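Local coordinates for protein mediator of RNA polymerase II transcription subunit 6 (Schizosaccharomyces pombe, PDB 4H61) that serves as a subunit of Mediator, the coactivator complex that carries signals from gene-specific regulators to the basal RNA polymerase II machinery, at residues Y31-F37 against E108-M112; F82-K88 against P99-V105. One frame throughout, in Å; residues are numbered along the deposited sequence.

Interaction 1 (Y31-F37 against E108-M112); sequences YFSQSPF and ENIYM
The one hydrogen bond between Y31-F37 and E108-M112 runs from the phenol OH of Y31 to the backbone O of E108, at 2.5 Å. The hydroxyl lies in the carbonyl plane, on a lone pair, with a C=O...donor angle of 137°, and the carbonyl sits at the edge of the tyrosine ring. M13 N is hydrogen-bonded to the same hydroxyl, so Y31 joins helix 28-33 both to the chain just ahead of helix 14-19 and to the residue before strand 109-112. A phenylalanine in place of Y31 would keep the ring but would probably leave the E108 carbonyl and M13 N without this shared partner.

The remaining side-chain contacts are apolar and mostly converge on I110. The Y31 and I110 side chains run past each other in opposite senses, I110 CD1 coming 3.8 Å from Y31 CD2, while I110 CG2 reaches two phenylalanines: CD1 of F32 at 3.9 Å and CD2 of F37 at 3.7 Å. Here the end of helix 28-33 and the following loop cover strand 109-112, one of two edge strands of the antiparallel sheet. With CG anti to its carbonyl carbon (chi1 -59°), F37 carries its ring along the strand, where CZ meets Y111 CA and CE1 lies 3.9 Å from M112 CG.

In the loop, S35 OG and the S35 amide both donate to F32 O, OG at 2.7 Å, and F37 N donates to S35 OG, an ST turn. W11 backs this region, touching S35 and P36 and backbone-pairing with I110.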
ATOM      1  N   TYR A  31      -0.300   4.955  -9.954  1.00113.50           N
ATOM      2  CA  TYR A  31       0.949   4.661 -10.641  1.00115.63           C
ATOM      3  C   TYR A  31       1.371   3.239 -10.316  1.00114.52           C
ATOM      4  O   TYR A  31       1.659   2.431 -11.209  1.00116.62           O
ATOM      5  CB  TYR A  31       2.024   5.635 -10.160  1.00115.98           C
ATOM      6  CG  TYR A  31       3.357   5.554 -10.874  1.00115.78           C
ATOM      7  CD1 TYR A  31       3.431   5.501 -12.261  1.00112.75           C
ATOM      8  CD2 TYR A  31       4.547   5.572 -10.153  1.00119.54           C
ATOM      9  CE1 TYR A  31       4.659   5.448 -12.911  1.00118.20           C
ATOM     10  CE2 TYR A  31       5.777   5.524 -10.791  1.00121.66           C
ATOM     11  CZ  TYR A  31       5.829   5.461 -12.169  1.00121.54           C
ATOM     12  OH  TYR A  31       7.058   5.409 -12.797  1.00121.92           O
ATOM     13  N   PHE A  32       1.393   2.947  -9.022  1.00106.74           N
ATOM     14  CA  PHE A  32       1.785   1.643  -8.524  1.00103.65           C
ATOM     15  C   PHE A  32       0.929   0.552  -9.154  1.00103.79           C
ATOM     16  O   PHE A  32       1.411  -0.546  -9.410  1.00104.60           O
ATOM     17  CB  PHE A  32       1.663   1.617  -6.994  1.00104.87           C
ATOM     18  CG  PHE A  32       2.151   0.345  -6.367  1.00100.27           C
ATOM     19  CD1 PHE A  32       3.501   0.165  -6.100  1.00 92.29           C
ATOM     20  CD2 PHE A  32       1.255  -0.670  -6.038  1.00 98.84           C
ATOM     21  CE1 PHE A  32       3.952  -1.008  -5.525  1.00 98.54           C
ATOM     22  CE2 PHE A  32       1.692  -1.854  -5.462  1.00 95.63           C
ATOM     23  CZ  PHE A  32       3.042  -2.031  -5.207  1.00 98.28           C
ATOM     24  N   SER A  33      -0.335   0.872  -9.431  1.00108.96           N
ATOM     25  CA  SER A  33      -1.279  -0.092 -10.012  1.00111.45           C
ATOM     26  C   SER A  33      -0.929  -0.578 -11.416  1.00110.97           C
ATOM     27  O   SER A  33      -1.359  -1.655 -11.824  1.00116.85           O
ATOM     28  CB  SER A  33      -2.688   0.484 -10.020  1.00112.50           C
ATOM     29  OG  SER A  33      -3.121   0.702  -8.693  1.00131.18           O
ATOM     30  N   GLN A  34      -0.169   0.212 -12.161  1.00106.25           N
ATOM     31  CA  GLN A  34       0.193  -0.172 -13.516  1.00107.51           C
ATOM     32  C   GLN A  34       1.476  -1.014 -13.517  1.00109.11           C
ATOM     33  O   GLN A  34       1.966  -1.428 -14.572  1.00109.65           O
ATOM     34  CB  GLN A  34       0.349   1.074 -14.393  1.00108.46           C
ATOM     35  CG  GLN A  34      -0.909   1.943 -14.468  1.00117.51           C
ATOM     36  CD  GLN A  34      -2.062   1.284 -15.230  1.00125.14           C
ATOM     37  OE1 GLN A  34      -1.892   0.779 -16.343  1.00123.84           O
ATOM     38  NE2 GLN A  34      -3.244   1.292 -14.629  1.00131.20           N
ATOM     39  N   SER A  35       2.002  -1.279 -12.325  1.00103.26           N
ATOM     40  CA  SER A  35       3.285  -1.961 -12.190  1.00103.05           C
ATOM     41  C   SER A  35       3.076  -3.435 -11.854  1.00102.12           C
ATOM     42  O   SER A  35       2.013  -3.816 -11.351  1.00102.80           O
ATOM     43  CB  SER A  35       4.114  -1.298 -11.090  1.00108.53           C
ATOM     44  OG  SER A  35       3.742  -1.798  -9.814  1.00115.88           O
ATOM     45  N   PRO A  36       4.085  -4.277 -12.134  1.00 98.53           N
ATOM     46  CA  PRO A  36       4.001  -5.713 -11.829  1.00 93.67           C
ATOM     47  C   PRO A  36       4.068  -6.045 -10.340  1.00101.15           C
ATOM     48  O   PRO A  36       4.070  -7.224  -9.975  1.00105.50           O
ATOM     49  CB  PRO A  36       5.216  -6.305 -12.550  1.00 91.41           C
ATOM     50  CG  PRO A  36       6.151  -5.156 -12.774  1.00 97.68           C
ATOM     51  CD  PRO A  36       5.274  -3.943 -12.937  1.00101.03           C
ATOM     52  N   PHE A  37       4.133  -5.029  -9.486  1.00105.37           N
ATOM     53  CA  PHE A  37       4.121  -5.261  -8.043  1.00101.74           C
ATOM     54  C   PHE A  37       2.682  -5.255  -7.544  1.00 94.44           C
ATOM     55  O   PHE A  37       2.353  -5.807  -6.485  1.00 97.41           O
ATOM     56  CB  PHE A  37       4.971  -4.208  -7.325  1.00 96.38           C
ATOM     57  CG  PHE A  37       6.410  -4.191  -7.774  1.00 98.29           C
ATOM     58  CD1 PHE A  37       7.252  -5.264  -7.487  1.00 94.73           C
ATOM     59  CD2 PHE A  37       6.921  -3.113  -8.492  1.00100.07           C
ATOM     60  CE1 PHE A  37       8.569  -5.264  -7.901  1.00 93.97           C
ATOM     61  CE2 PHE A  37       8.254  -3.096  -8.910  1.00 94.81           C
ATOM     62  CZ  PHE A  37       9.078  -4.174  -8.620  1.00 96.66           C
ATOM     63  N   GLU A 108      10.231   8.132  -9.449  1.00130.71           N
ATOM     64  CA  GLU A 108       9.377   7.432 -10.414  1.00132.40           C
ATOM     65  C   GLU A 108       9.799   5.974 -10.658  1.00127.87           C
ATOM     66  O   GLU A 108       9.196   5.263 -11.469  1.00121.11           O
ATOM     67  CB  GLU A 108       9.258   8.222 -11.722  1.00136.79           C
ATOM     68  CG  GLU A 108       8.686   9.613 -11.516  1.00144.55           C
ATOM     69  CD  GLU A 108       9.262  10.639 -12.467  1.00156.54           C
ATOM     70  OE1 GLU A 108       9.266  10.383 -13.691  1.00160.64           O
ATOM     71  OE2 GLU A 108       9.713  11.703 -11.985  1.00162.28           O
ATOM     72  N   ASN A 109      10.830   5.540  -9.937  1.00123.19           N
ATOM     73  CA  ASN A 109      11.265   4.156  -9.962  1.00121.99           C
ATOM     74  C   ASN A 109      10.617   3.374  -8.837  1.00123.67           C
ATOM     75  O   ASN A 109      10.724   3.749  -7.667  1.00126.65           O
ATOM     76  CB  ASN A 109      12.777   4.071  -9.809  1.00130.78           C
ATOM     77  CG  ASN A 109      13.479   3.890 -11.121  1.00141.36           C
ATOM     78  OD1 ASN A 109      13.455   4.773 -11.980  1.00146.59           O
ATOM     79  ND2 ASN A 109      14.122   2.739 -11.289  1.00143.91           N
ATOM     80  N   ILE A 110       9.944   2.288  -9.190  1.00115.47           N
ATOM     81  CA  ILE A 110       9.369   1.419  -8.188  1.00107.91           C
ATOM     82  C   ILE A 110      10.182   0.129  -8.071  1.00109.39           C
ATOM     83  O   ILE A 110      10.552  -0.476  -9.077  1.00108.75           O
ATOM     84  CB  ILE A 110       7.904   1.085  -8.506  1.00106.04           C
ATOM     85  CG1 ILE A 110       7.141   2.357  -8.872  1.00111.92           C
ATOM     86  CG2 ILE A 110       7.249   0.371  -7.326  1.00 95.47           C
ATOM     87  CD1 ILE A 110       5.642   2.155  -9.032  1.00110.06           C
ATOM     88  N   TYR A 111      10.462  -0.271  -6.834  1.00106.08           N
ATOM     89  CA  TYR A 111      11.142  -1.526  -6.552  1.00104.44           C
ATOM     90  C   TYR A 111      10.872  -1.938  -5.104  1.00110.62           C
ATOM     91  O   TYR A 111      10.535  -1.092  -4.270  1.00112.43           O
ATOM     92  CB  TYR A 111      12.648  -1.398  -6.816  1.00105.93           C
ATOM     93  CG  TYR A 111      13.308  -0.207  -6.148  1.00109.26           C
ATOM     94  CD1 TYR A 111      13.777  -0.288  -4.836  1.00105.58           C
ATOM     95  CD2 TYR A 111      13.474   0.997  -6.830  1.00112.56           C
ATOM     96  CE1 TYR A 111      14.386   0.804  -4.216  1.00106.34           C
ATOM     97  CE2 TYR A 111      14.083   2.092  -6.218  1.00118.74           C
ATOM     98  CZ  TYR A 111      14.536   1.988  -4.911  1.00118.03           C
ATOM     99  OH  TYR A 111      15.137   3.071  -4.297  1.00127.04           O
ATOM    100  N   MET A 112      10.991  -3.234  -4.814  1.00110.02           N
ATOM    101  CA  MET A 112      10.849  -3.738  -3.443  1.00 97.80           C
ATOM    102  C   MET A 112      11.994  -3.218  -2.587  1.00107.67           C
ATOM    103  O   MET A 112      13.141  -3.143  -3.033  1.00115.94           O
ATOM    104  CB  MET A 112      10.849  -5.271  -3.407  1.00 86.07           C
ATOM    105  CG  MET A 112       9.773  -5.931  -4.271  1.00 94.12           C
ATOM    106  SD  MET A 112       9.819  -7.747  -4.312  1.00110.67           S
ATOM    107  CE  MET A 112       9.742  -8.106  -2.560  1.00107.37           C
TER

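Interaction 2 (F82-K88 against P99-V105); sequences FLWVIQK and PLTVYFV
Seven backbone hydrogen bonds join F82-K88 to P99-V105. Reciprocal pairs link W84 with V105 and I86 with Y103, the shortest being Y103 N to I86 O at 2.8 Å. K88 N approaches T101 O nearly in line with the carbonyl bond, whereas the return bond from T101 N to K88 O is weak at 3.4 Å. K88 O also takes a 2.8 Å bond from L100 N; L100 and T101 both face K88, a classic beta bulge.

The strands form an antiparallel beta hairpin in the middle of the four-stranded sheet, the axes of segments 83-88 and 99-105 coming within 4.7 Å at 158° to each other. On the face carrying V85, Q87, V102 and F104, V85 uses both methyls: CG1, opposite the backbone N (chi1 176°), meets V102 CG2, and CG2 lies 3.6 Å from F104 CD1, V85 and F104 running alongside each other in the same direction. Farther along, the amide end of Q87 lies beside the P99 ring, its NE2 hydrogen-bonded to Q89; helix 115-135 also packs here.

Helix 28-33 lies against the other face. There I86 CD1 touches V105 CG2 at 3.8 Å, and W84 NE1 is hydrogen-bonded to T25 OG1. The bent chain of K88 crosses the hydroxyl end of Y103, CD standing 3.4 Å from OH, while T101 OG1 sits over one face of the Y103 ring, offset toward its rim.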
ATOM      1  N   PHE A  82       9.918  13.479  -4.352  1.00153.41           N
ATOM      2  CA  PHE A  82      10.891  12.450  -4.718  1.00153.28           C
ATOM      3  C   PHE A  82      10.505  11.023  -4.310  1.00135.29           C
ATOM      4  O   PHE A  82      10.619  10.103  -5.120  1.00137.19           O
ATOM      5  CB  PHE A  82      12.292  12.801  -4.202  1.00168.26           C
ATOM      6  CG  PHE A  82      13.005  13.829  -5.039  1.00188.64           C
ATOM      7  CD1 PHE A  82      12.422  14.331  -6.195  1.00193.69           C
ATOM      8  CD2 PHE A  82      14.264  14.287  -4.678  1.00195.71           C
ATOM      9  CE1 PHE A  82      13.076  15.278  -6.968  1.00195.71           C
ATOM     10  CE2 PHE A  82      14.925  15.233  -5.449  1.00197.78           C
ATOM     11  CZ  PHE A  82      14.329  15.727  -6.596  1.00198.03           C
ATOM     12  N   LEU A  83      10.060  10.820  -3.074  1.00118.99           N
ATOM     13  CA  LEU A  83       9.695   9.467  -2.690  1.00130.40           C
ATOM     14  C   LEU A  83       8.366   9.284  -1.973  1.00135.78           C
ATOM     15  O   LEU A  83       7.859  10.185  -1.307  1.00137.68           O
ATOM     16  CB  LEU A  83      10.832   8.737  -1.949  1.00138.84           C
ATOM     17  CG  LEU A  83      11.307   9.006  -0.519  1.00148.39           C
ATOM     18  CD1 LEU A  83      10.231   8.826   0.527  1.00153.81           C
ATOM     19  CD2 LEU A  83      12.438   8.049  -0.216  1.00152.05           C
ATOM     20  N   TRP A  84       7.821   8.083  -2.138  1.00131.29           N
ATOM     21  CA  TRP A  84       6.710   7.603  -1.340  1.00123.88           C
ATOM     22  C   TRP A  84       7.023   6.150  -1.056  1.00126.08           C
ATOM     23  O   TRP A  84       7.674   5.487  -1.865  1.00127.79           O
ATOM     24  CB  TRP A  84       5.401   7.711  -2.107  1.00119.11           C
ATOM     25  CG  TRP A  84       4.952   9.107  -2.332  1.00129.35           C
ATOM     26  CD1 TRP A  84       4.076   9.822  -1.565  1.00133.30           C
ATOM     27  CD2 TRP A  84       5.356   9.975  -3.396  1.00133.44           C
ATOM     28  NE1 TRP A  84       3.907  11.082  -2.091  1.00137.20           N
ATOM     29  CE2 TRP A  84       4.683  11.201  -3.213  1.00137.64           C
ATOM     30  CE3 TRP A  84       6.222   9.835  -4.486  1.00129.00           C
ATOM     31  CZ2 TRP A  84       4.848  12.278  -4.080  1.00142.26           C
ATOM     32  CZ3 TRP A  84       6.384  10.903  -5.343  1.00132.26           C
ATOM     33  CH2 TRP A  84       5.700  12.109  -5.137  1.00140.69           C
ATOM     34  N   VAL A  85       6.581   5.659   0.096  1.00122.19           N
ATOM     35  CA  VAL A  85       6.798   4.265   0.456  1.00116.79           C
ATOM     36  C   VAL A  85       5.469   3.555   0.639  1.00120.04           C
ATOM     37  O   VAL A  85       4.591   4.027   1.371  1.00125.27           O
ATOM     38  CB  VAL A  85       7.630   4.131   1.735  1.00114.62           C
ATOM     39  CG1 VAL A  85       7.743   2.661   2.144  1.00114.45           C
ATOM     40  CG2 VAL A  85       9.002   4.746   1.533  1.00107.34           C
ATOM     41  N   ILE A  86       5.334   2.411  -0.029  1.00113.21           N
ATOM     42  CA  ILE A  86       4.076   1.678  -0.074  1.00107.60           C
ATOM     43  C   ILE A  86       4.233   0.330   0.594  1.00107.19           C
ATOM     44  O   ILE A  86       5.267  -0.315   0.449  1.00114.93           O
ATOM     45  CB  ILE A  86       3.628   1.473  -1.530  1.00105.18           C
ATOM     46  CG1 ILE A  86       3.366   2.828  -2.190  1.00107.09           C
ATOM     47  CG2 ILE A  86       2.395   0.593  -1.607  1.00100.50           C
ATOM     48  CD1 ILE A  86       3.074   2.736  -3.654  1.00105.74           C
ATOM     49  N   GLN A  87       3.211  -0.090   1.334  1.00106.05           N
ATOM     50  CA  GLN A  87       3.245  -1.371   2.023  1.00105.36           C
ATOM     51  C   GLN A  87       2.119  -2.290   1.577  1.00108.50           C
ATOM     52  O   GLN A  87       0.947  -1.897   1.571  1.00108.60           O
ATOM     53  CB  GLN A  87       3.148  -1.148   3.526  1.00110.43           C
ATOM     54  CG  GLN A  87       2.763  -2.377   4.313  1.00112.23           C
ATOM     55  CD  GLN A  87       2.827  -2.135   5.806  1.00119.05           C
ATOM     56  OE1 GLN A  87       3.846  -1.670   6.320  1.00123.28           O
ATOM     57  NE2 GLN A  87       1.735  -2.437   6.513  1.00114.32           N
ATOM     58  N   LYS A  88       2.484  -3.509   1.189  1.00106.89           N
ATOM     59  CA  LYS A  88       1.515  -4.568   0.935  1.00104.70           C
ATOM     60  C   LYS A  88       1.244  -5.234   2.270  1.00102.99           C
ATOM     61  O   LYS A  88       2.179  -5.579   2.993  1.00104.10           O
ATOM     62  CB  LYS A  88       2.069  -5.576  -0.082  1.00105.21           C
ATOM     63  CG  LYS A  88       1.274  -6.881  -0.252  1.00101.25           C
ATOM     64  CD  LYS A  88       1.331  -7.324  -1.718  1.00105.30           C
ATOM     65  CE  LYS A  88       1.559  -8.817  -1.927  1.00102.57           C
ATOM     66  NZ  LYS A  88       3.005  -9.175  -2.022  1.00106.46           N
ATOM     67  N   PRO A  99       2.003  -7.126   7.738  1.00113.24           N
ATOM     68  CA  PRO A  99       2.848  -6.551   6.686  1.00111.21           C
ATOM     69  C   PRO A  99       3.500  -7.662   5.884  1.00113.20           C
ATOM     70  O   PRO A  99       4.084  -8.570   6.477  1.00116.39           O
ATOM     71  CB  PRO A  99       3.908  -5.772   7.471  1.00111.38           C
ATOM     72  CG  PRO A  99       3.300  -5.559   8.835  1.00117.98           C
ATOM     73  CD  PRO A  99       2.477  -6.785   9.086  1.00114.65           C
ATOM     74  N   LEU A 100       3.387  -7.593   4.560  1.00110.62           N
ATOM     75  CA  LEU A 100       3.894  -8.643   3.684  1.00106.09           C
ATOM     76  C   LEU A 100       5.181  -8.216   2.999  1.00107.15           C
ATOM     77  O   LEU A 100       6.197  -8.906   3.097  1.00111.24           O
ATOM     78  CB  LEU A 100       2.839  -9.034   2.649  1.00100.01           C
ATOM     79  CG  LEU A 100       1.624  -9.702   3.289  1.00104.74           C
ATOM     80  CD1 LEU A 100       0.567 -10.119   2.245  1.00 98.70           C
ATOM     81  CD2 LEU A 100       2.104 -10.880   4.127  1.00100.73           C
ATOM     82  N   THR A 101       5.127  -7.093   2.285  1.00 99.59           N
ATOM     83  CA  THR A 101       6.316  -6.516   1.668  1.00 98.31           C
ATOM     84  C   THR A 101       6.211  -4.986   1.569  1.00 99.86           C
ATOM     85  O   THR A 101       5.114  -4.423   1.654  1.00100.01           O
ATOM     86  CB  THR A 101       6.643  -7.165   0.281  1.00102.01           C
ATOM     87  OG1 THR A 101       6.881  -6.146  -0.704  1.00106.01           O
ATOM     88  CG2 THR A 101       5.525  -8.066  -0.194  1.00 92.31           C
ATOM     89  N   VAL A 102       7.346  -4.302   1.426  1.00 96.18           N
ATOM     90  CA  VAL A 102       7.295  -2.857   1.206  1.00 97.99           C
ATOM     91  C   VAL A 102       8.088  -2.419  -0.027  1.00 99.64           C
ATOM     92  O   VAL A 102       9.094  -3.033  -0.384  1.00106.34           O
ATOM     93  CB  VAL A 102       7.648  -2.014   2.479  1.00109.36           C
ATOM     94  CG1 VAL A 102       7.927  -2.906   3.680  1.00113.81           C
ATOM     95  CG2 VAL A 102       8.797  -1.062   2.222  1.00101.92           C
ATOM     96  N   TYR A 103       7.606  -1.374  -0.691  1.00100.19           N
ATOM     97  CA  TYR A 103       8.167  -0.954  -1.967  1.00110.49           C
ATOM     98  C   TYR A 103       8.547   0.511  -1.897  1.00115.28           C
ATOM     99  O   TYR A 103       7.924   1.287  -1.172  1.00118.12           O
ATOM    100  CB  TYR A 103       7.143  -1.144  -3.098  1.00110.14           C
ATOM    101  CG  TYR A 103       6.386  -2.456  -3.049  1.00107.74           C
ATOM    102  CD1 TYR A 103       5.372  -2.660  -2.118  1.00 98.38           C
ATOM    103  CD2 TYR A 103       6.674  -3.487  -3.948  1.00102.71           C
ATOM    104  CE1 TYR A 103       4.682  -3.847  -2.064  1.00100.52           C
ATOM    105  CE2 TYR A 103       5.982  -4.684  -3.901  1.00100.58           C
ATOM    106  CZ  TYR A 103       4.983  -4.853  -2.955  1.00105.05           C
ATOM    107  OH  TYR A 103       4.277  -6.029  -2.882  1.00110.61           O
ATOM    108  N   PHE A 104       9.563   0.890  -2.663  1.00114.24           N
ATOM    109  CA  PHE A 104       9.933   2.292  -2.791  1.00112.76           C
ATOM    110  C   PHE A 104       9.493   2.852  -4.134  1.00115.99           C
ATOM    111  O   PHE A 104       9.595   2.187  -5.163  1.00120.11           O
ATOM    112  CB  PHE A 104      11.439   2.470  -2.622  1.00107.95           C
ATOM    113  CG  PHE A 104      11.920   2.198  -1.228  1.00117.44           C
ATOM    114  CD1 PHE A 104      11.036   2.235  -0.158  1.00116.72           C
ATOM    115  CD2 PHE A 104      13.254   1.909  -0.980  1.00122.25           C
ATOM    116  CE1 PHE A 104      11.471   1.986   1.127  1.00114.98           C
ATOM    117  CE2 PHE A 104      13.700   1.661   0.306  1.00116.80           C
ATOM    118  CZ  PHE A 104      12.808   1.697   1.358  1.00117.51           C
ATOM    119  N   VAL A 105       8.974   4.070  -4.109  1.00115.04           N
ATOM    120  CA  VAL A 105       8.723   4.814  -5.328  1.00113.07           C
ATOM    121  C   VAL A 105       9.667   6.004  -5.285  1.00120.79           C
ATOM    122  O   VAL A 105       9.316   7.084  -4.803  1.00121.77           O
ATOM    123  CB  VAL A 105       7.255   5.275  -5.440  1.00106.45           C
ATOM    124  CG1 VAL A 105       6.987   5.850  -6.818  1.00107.25           C
ATOM    125  CG2 VAL A 105       6.315   4.112  -5.175  1.00104.57           C
TER

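Overall arrangement
The two contacts lie side by side, their centres about 9 Å apart, and share one antiparallel sheet. Along the chain, the hairpin of interaction 2 is nested inside the long loop closed by interaction 1, which brings residues 31-37 back against 108-112. Strand 97-106 leads into strand 109-112, its neighbour in the sheet, and a probable hydrogen bond from F104 N to Y111 O joins them. F32 and F37 bridge the contacts, packing on I86 and Y103 respectively. Helix 28-33 and the loop after it thus cover one face across several strands, while helix 115-135 lies on the opposite face, so the sheet of this Med6 region sits between the two helices.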